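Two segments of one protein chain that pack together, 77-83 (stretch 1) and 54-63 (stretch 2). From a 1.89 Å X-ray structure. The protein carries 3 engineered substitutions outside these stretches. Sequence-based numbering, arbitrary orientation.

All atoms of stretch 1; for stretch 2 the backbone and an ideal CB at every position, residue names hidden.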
ATOM      1  N   LYS B  77       3.611  14.940  27.468  1.00 39.47           N
ATOM      2  CA  LYS B  77       3.831  16.358  27.210  1.00 39.71           C
ATOM      3  C   LYS B  77       3.008  16.799  25.998  1.00 38.05           C
ATOM      4  O   LYS B  77       2.383  17.867  26.011  1.00 40.02           O
ATOM      5  CB  LYS B  77       5.309  16.628  26.947  1.00 42.06           C
ATOM      6  CG  LYS B  77       6.226  16.391  28.149  1.00 50.63           C
ATOM      7  CD  LYS B  77       5.880  17.324  29.300  1.00 56.67           C
ATOM      8  CE  LYS B  77       7.085  17.546  30.200  1.00 62.37           C
ATOM      9  NZ  LYS B  77       7.734  16.258  30.564  1.00 65.79           N
ATOM     10  N   LEU B  78       3.023  15.981  24.945  1.00 31.36           N
ATOM     11  CA  LEU B  78       2.196  16.269  23.776  1.00 34.14           C
ATOM     12  C   LEU B  78       0.740  16.412  24.168  1.00 33.87           C
ATOM     13  O   LEU B  78       0.063  17.347  23.737  1.00 36.53           O
ATOM     14  CB  LEU B  78       2.362  15.196  22.698  1.00 32.14           C
ATOM     15  CG  LEU B  78       3.779  15.075  22.147  1.00 34.71           C
ATOM     16  CD1 LEU B  78       3.802  14.054  21.007  1.00 32.86           C
ATOM     17  CD2 LEU B  78       4.252  16.432  21.674  1.00 36.38           C
ATOM     18  N   HIS B  79       0.265  15.507  25.025  1.00 33.92           N
ATOM     19  CA  HIS B  79      -1.122  15.571  25.492  1.00 33.35           C
ATOM     20  C   HIS B  79      -1.412  16.866  26.256  1.00 36.54           C
ATOM     21  O   HIS B  79      -2.508  17.409  26.144  1.00 38.61           O
ATOM     22  CB  HIS B  79      -1.475  14.364  26.373  1.00 32.12           C
ATOM     23  CG  HIS B  79      -2.837  14.449  26.987  1.00 34.26           C
ATOM     24  ND1 HIS B  79      -3.986  14.159  26.290  1.00 37.53           N
ATOM     25  CD2 HIS B  79      -3.232  14.806  28.234  1.00 39.06           C
ATOM     26  CE1 HIS B  79      -5.033  14.324  27.078  1.00 39.50           C
ATOM     27  NE2 HIS B  79      -4.602  14.716  28.264  1.00 40.11           N
ATOM     28  N   GLN B  80      -0.440  17.341  27.038  1.00 40.36           N
ATOM     29  CA  GLN B  80      -0.573  18.614  27.745  1.00 44.20           C
ATOM     30  C   GLN B  80      -0.798  19.763  26.764  1.00 47.08           C
ATOM     31  O   GLN B  80      -1.472  20.741  27.086  1.00 49.30           O
ATOM     32  CB  GLN B  80       0.665  18.924  28.604  1.00 47.88           C
ATOM     33  CG  GLN B  80       0.834  18.082  29.866  1.00 53.14           C
ATOM     34  CD  GLN B  80       2.042  18.516  30.707  1.00 59.20           C
ATOM     35  OE1 GLN B  80       2.928  17.713  31.012  1.00 61.64           O
ATOM     36  NE2 GLN B  80       2.073  19.790  31.084  1.00 60.21           N
ATOM     37  N   ILE B  81      -0.224  19.657  25.570  1.00 41.86           N
ATOM     38  CA  ILE B  81      -0.357  20.730  24.593  1.00 41.17           C
ATOM     39  C   ILE B  81      -1.629  20.625  23.769  1.00 37.61           C
ATOM     40  O   ILE B  81      -2.376  21.593  23.638  1.00 39.47           O
ATOM     41  CB  ILE B  81       0.835  20.773  23.630  1.00 43.59           C
ATOM     42  CG1 ILE B  81       2.102  21.171  24.388  1.00 44.51           C
ATOM     43  CG2 ILE B  81       0.527  21.725  22.462  1.00 40.01           C
ATOM     44  CD1 ILE B  81       3.397  20.899  23.626  1.00 44.69           C
ATOM     45  N   PHE B  82      -1.887  19.438  23.233  1.00 34.99           N
ATOM     46  CA  PHE B  82      -2.943  19.270  22.249  1.00 33.14           C
ATOM     47  C   PHE B  82      -4.248  18.651  22.784  1.00 37.50           C
ATOM     48  O   PHE B  82      -5.298  18.777  22.145  1.00 37.69           O
ATOM     49  CB  PHE B  82      -2.445  18.385  21.110  1.00 30.97           C
ATOM     50  CG  PHE B  82      -1.356  18.990  20.270  1.00 33.41           C
ATOM     51  CD1 PHE B  82      -1.665  19.838  19.215  1.00 37.51           C
ATOM     52  CD2 PHE B  82      -0.031  18.651  20.483  1.00 32.19           C
ATOM     53  CE1 PHE B  82      -0.659  20.371  18.405  1.00 34.56           C
ATOM     54  CE2 PHE B  82       0.977  19.180  19.680  1.00 32.32           C
ATOM     55  CZ  PHE B  82       0.654  20.044  18.644  1.00 31.56           C
ATOM     56  N   GLY B  83      -4.175  17.940  23.904  1.00 37.45           N
ATOM     57  CA  GLY B  83      -5.347  17.247  24.424  1.00 37.00           C
ATOM     58  C   GLY B  83      -5.709  15.981  23.666  1.00 39.38           C
ATOM     59  O   GLY B  83      -6.818  15.461  23.807  1.00 39.56           O
ATOM     60  N   UNK B  54      -1.856  23.251  11.208  1.00 38.75           N
ATOM     61  CA  UNK B  54      -2.115  23.629  12.579  1.00 39.34           C
ATOM     62  C   UNK B  54      -1.084  23.008  13.509  1.00 35.93           C
ATOM     63  O   UNK B  54      -0.547  23.671  14.388  1.00 39.10           O
ATOM     64  CB  UNK B  54      -3.529  23.213  12.991  1.00 39.34           C
ATOM     65  N   UNK B  55      -0.818  21.725  13.310  1.00 37.38           N
ATOM     66  CA  UNK B  55       0.161  21.012  14.119  1.00 37.69           C
ATOM     67  C   UNK B  55       1.562  21.617  13.950  1.00 34.46           C
ATOM     68  O   UNK B  55       2.244  21.940  14.930  1.00 32.48           O
ATOM     69  CB  UNK B  55       0.175  19.529  13.744  1.00 37.69           C
ATOM     70  N   UNK B  56       1.970  21.800  12.700  1.00 33.86           N
ATOM     71  CA  UNK B  56       3.297  22.338  12.405  1.00 37.20           C
ATOM     72  C   UNK B  56       3.484  23.682  13.077  1.00 34.96           C
ATOM     73  O   UNK B  56       4.532  23.951  13.635  1.00 33.76           O
ATOM     74  CB  UNK B  56       3.508  22.469  10.895  1.00 37.20           C
ATOM     75  N   UNK B  57       2.457  24.525  13.029  1.00 38.02           N
ATOM     76  CA  UNK B  57       2.558  25.865  13.594  1.00 38.89           C
ATOM     77  C   UNK B  57       2.649  25.844  15.116  1.00 37.79           C
ATOM     78  O   UNK B  57       3.379  26.640  15.711  1.00 36.17           O
ATOM     79  CB  UNK B  57       1.357  26.707  13.159  1.00 38.89           C
ATOM     80  N   UNK B  58       1.910  24.937  15.750  1.00 36.12           N
ATOM     81  CA  UNK B  58       1.988  24.820  17.208  1.00 34.25           C
ATOM     82  C   UNK B  58       3.375  24.383  17.666  1.00 32.05           C
ATOM     83  O   UNK B  58       3.893  24.889  18.653  1.00 34.85           O
ATOM     84  CB  UNK B  58       0.939  23.829  17.716  1.00 34.25           C
ATOM     85  N   UNK B  59       3.978  23.435  16.957  1.00 31.90           N
ATOM     86  CA  UNK B  59       5.342  23.046  17.297  1.00 35.54           C
ATOM     87  C   UNK B  59       6.307  24.209  17.097  1.00 37.97           C
ATOM     88  O   UNK B  59       7.186  24.440  17.918  1.00 40.60           O
ATOM     89  CB  UNK B  59       5.780  21.846  16.455  1.00 35.54           C
ATOM     90  N   UNK B  60       6.132  24.944  16.007  1.00 39.57           N
ATOM     91  CA  UNK B  60       6.995  26.084  15.734  1.00 42.23           C
ATOM     92  C   UNK B  60       6.900  27.100  16.869  1.00 45.62           C
ATOM     93  O   UNK B  60       7.911  27.605  17.346  1.00 44.43           O
ATOM     94  CB  UNK B  60       6.623  26.734  14.400  1.00 42.23           C
ATOM     95  N   UNK B  61       5.682  27.388  17.312  1.00 46.41           N
ATOM     96  CA  UNK B  61       5.499  28.346  18.387  1.00 50.43           C
ATOM     97  C   UNK B  61       6.105  27.834  19.686  1.00 52.56           C
ATOM     98  O   UNK B  61       6.501  28.617  20.545  1.00 55.45           O
ATOM     99  CB  UNK B  61       4.012  28.651  18.580  1.00 50.43           C
ATOM    100  N   UNK B  62       6.180  26.515  19.826  1.00 51.88           N
ATOM    101  CA  UNK B  62       6.786  25.924  21.014  1.00 50.86           C
ATOM    102  C   UNK B  62       8.272  25.658  20.836  1.00 51.24           C
ATOM    103  O   UNK B  62       8.854  24.862  21.569  1.00 54.19           O
ATOM    104  CB  UNK B  62       6.070  24.620  21.373  1.00 50.86           C
ATOM    105  N   UNK B  63       8.884  26.325  19.862  1.00 49.18           N
ATOM    106  CA  UNK B  63      10.313  26.212  19.650  1.00 49.55           C
ATOM    107  C   UNK B  63      10.792  24.984  18.887  1.00 53.36           C
ATOM    108  O   UNK B  63      11.993  24.797  18.731  1.00 55.86           O
ATOM    109  CB  UNK B  63      11.008  26.237  21.013  1.00 49.55           C
TER

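Stretch 1 offers an apolar surface to a few positions of stretch 2: Leu78, Ile81 and Phe82 lie along one side of its helix, and no hydrogen bond crosses the contact. The two helices run at 108° to each other, with axes 12.1 Å apart at their closest, so side chains must fill the gap.

Position 54 is helical, its CB sideways and with nothing of stretch 1 within 5.5 Å. Many residues would suit it; Val54 is found, and it makes no contact with stretch 1.

At position 55 the CB also points sideways, but it lies 4.8 Å from Phe82 CE1. A compact or medium apolar side chain would suit the space beside that ring. The residue is Val55, whose CG1 approaches Phe82 CZ at 4.4 Å, obliquely to the ring.

Position 56 points away and position 57 is out of reach, so stretch 1 sets no preference. Both are glutamates, Glu56 and Glu57.

Position 58 points toward stretch 1, its CB only 3.9 Å from Phe82 CE1 and 5.2 Å from Ile81 CG2. So little room favours a small or beta-branched side chain, such as alanine, valine, serine or threonine. Thr58 is present. Its methyl CG2 meets Phe82 CZ at 3.6 Å and Ile81 CG2 at 3.8 Å; its hydroxyl OG1 also makes a weak hydrogen bond to Val54 O, 3.3 Å away, within its own helix.

Position 59 has a sideways CB with nothing of stretch 1 within 5.5 Å, so a short side chain would fall short. A long apolar one, leucine, methionine or an aromatic, could reach Leu78 and Phe82. Phe59, with chi1 at m, does so: CZ lies 3.8 Å from Phe82 CE2, and CE1 3.9 Å from Leu78 CD2. Phe82 lies over one face of its ring and the Leu78 methyl at its edge; the two aromatic planes meet obliquely, at 54°.

Positions 60 and 61 are out of reach, and polar residues are as acceptable as any. They are Lys60 and Gln61; the latter's NE2 makes a weak hydrogen bond to Glu57 OE2, at 3.0 Å.

Position 62 leaves helical angles yet points toward stretch 1, with Ile81 CD1 5.1 Å from its CB. Either an apolar or a polar residue could fit. Asn62 brings OD1 within 4.4 Å of Ile81 CD1, and its ND2 bonds back to Thr58 O at 2.7 Å, tying the turn to the helix end.

Position 63 has phi of 80°, which favours glycine, and Gly63 it is.

Stretch 2 (54-63) VVEETFKQNG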
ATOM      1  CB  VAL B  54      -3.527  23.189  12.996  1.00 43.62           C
ATOM      2  CG1 VAL B  54      -3.703  23.330  14.468  1.00 39.81           C
ATOM      3  CG2 VAL B  54      -4.565  24.005  12.250  1.00 48.91           C
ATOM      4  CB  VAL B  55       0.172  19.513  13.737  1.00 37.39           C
ATOM      5  CG1 VAL B  55       1.270  18.781  14.473  1.00 39.18           C
ATOM      6  CG2 VAL B  55      -1.186  18.884  14.042  1.00 41.26           C
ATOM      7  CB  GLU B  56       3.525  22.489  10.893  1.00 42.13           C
ATOM      8  CG  GLU B  56       3.462  21.196  10.101  1.00 49.97           C
ATOM      9  CD  GLU B  56       3.605  21.432   8.597  1.00 58.62           C
ATOM     10  OE1 GLU B  56       4.283  22.410   8.206  1.00 64.30           O
ATOM     11  OE2 GLU B  56       3.029  20.657   7.806  1.00 58.65           O
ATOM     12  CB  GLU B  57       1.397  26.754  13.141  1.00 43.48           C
ATOM     13  CG  GLU B  57       1.372  28.137  13.806  1.00 49.11           C
ATOM     14  CD  GLU B  57       2.595  28.985  13.477  1.00 54.18           C
ATOM     15  OE1 GLU B  57       3.213  28.768  12.410  1.00 54.96           O
ATOM     16  OE2 GLU B  57       2.939  29.869  14.293  1.00 54.76           O
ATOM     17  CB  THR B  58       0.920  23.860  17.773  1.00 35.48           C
ATOM     18  OG1 THR B  58      -0.367  24.460  17.609  1.00 39.67           O
ATOM     19  CG2 THR B  58       1.160  23.590  19.257  1.00 35.49           C
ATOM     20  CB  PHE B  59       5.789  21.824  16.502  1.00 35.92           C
ATOM     21  CG  PHE B  59       5.258  20.535  17.049  1.00 35.14           C
ATOM     22  CD1 PHE B  59       5.647  20.096  18.308  1.00 34.30           C
ATOM     23  CD2 PHE B  59       4.357  19.778  16.324  1.00 33.01           C
ATOM     24  CE1 PHE B  59       5.159  18.914  18.827  1.00 30.97           C
ATOM     25  CE2 PHE B  59       3.862  18.596  16.836  1.00 36.28           C
ATOM     26  CZ  PHE B  59       4.260  18.167  18.102  1.00 34.04           C
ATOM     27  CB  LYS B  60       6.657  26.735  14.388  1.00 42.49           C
ATOM     28  CG  LYS B  60       7.325  28.092  14.190  1.00 50.85           C
ATOM     29  CD  LYS B  60       7.121  28.636  12.782  1.00 58.23           C
ATOM     30  CE  LYS B  60       8.007  29.860  12.531  1.00 62.02           C
ATOM     31  NZ  LYS B  60       7.985  30.320  11.110  1.00 63.63           N
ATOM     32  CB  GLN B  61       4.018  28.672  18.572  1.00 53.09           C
ATOM     33  CG  GLN B  61       3.413  29.372  17.377  1.00 56.47           C
ATOM     34  CD  GLN B  61       2.034  29.912  17.665  1.00 61.47           C
ATOM     35  OE1 GLN B  61       1.392  29.509  18.634  1.00 62.84           O
ATOM     36  NE2 GLN B  61       1.570  30.838  16.832  1.00 63.17           N
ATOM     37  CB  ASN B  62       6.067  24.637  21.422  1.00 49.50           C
ATOM     38  CG  ASN B  62       4.747  24.904  22.124  1.00 50.75           C
ATOM     39  OD1 ASN B  62       4.705  25.099  23.343  1.00 54.25           O
ATOM     40  ND2 ASN B  62       3.664  24.925  21.359  1.00 44.30           N
TER
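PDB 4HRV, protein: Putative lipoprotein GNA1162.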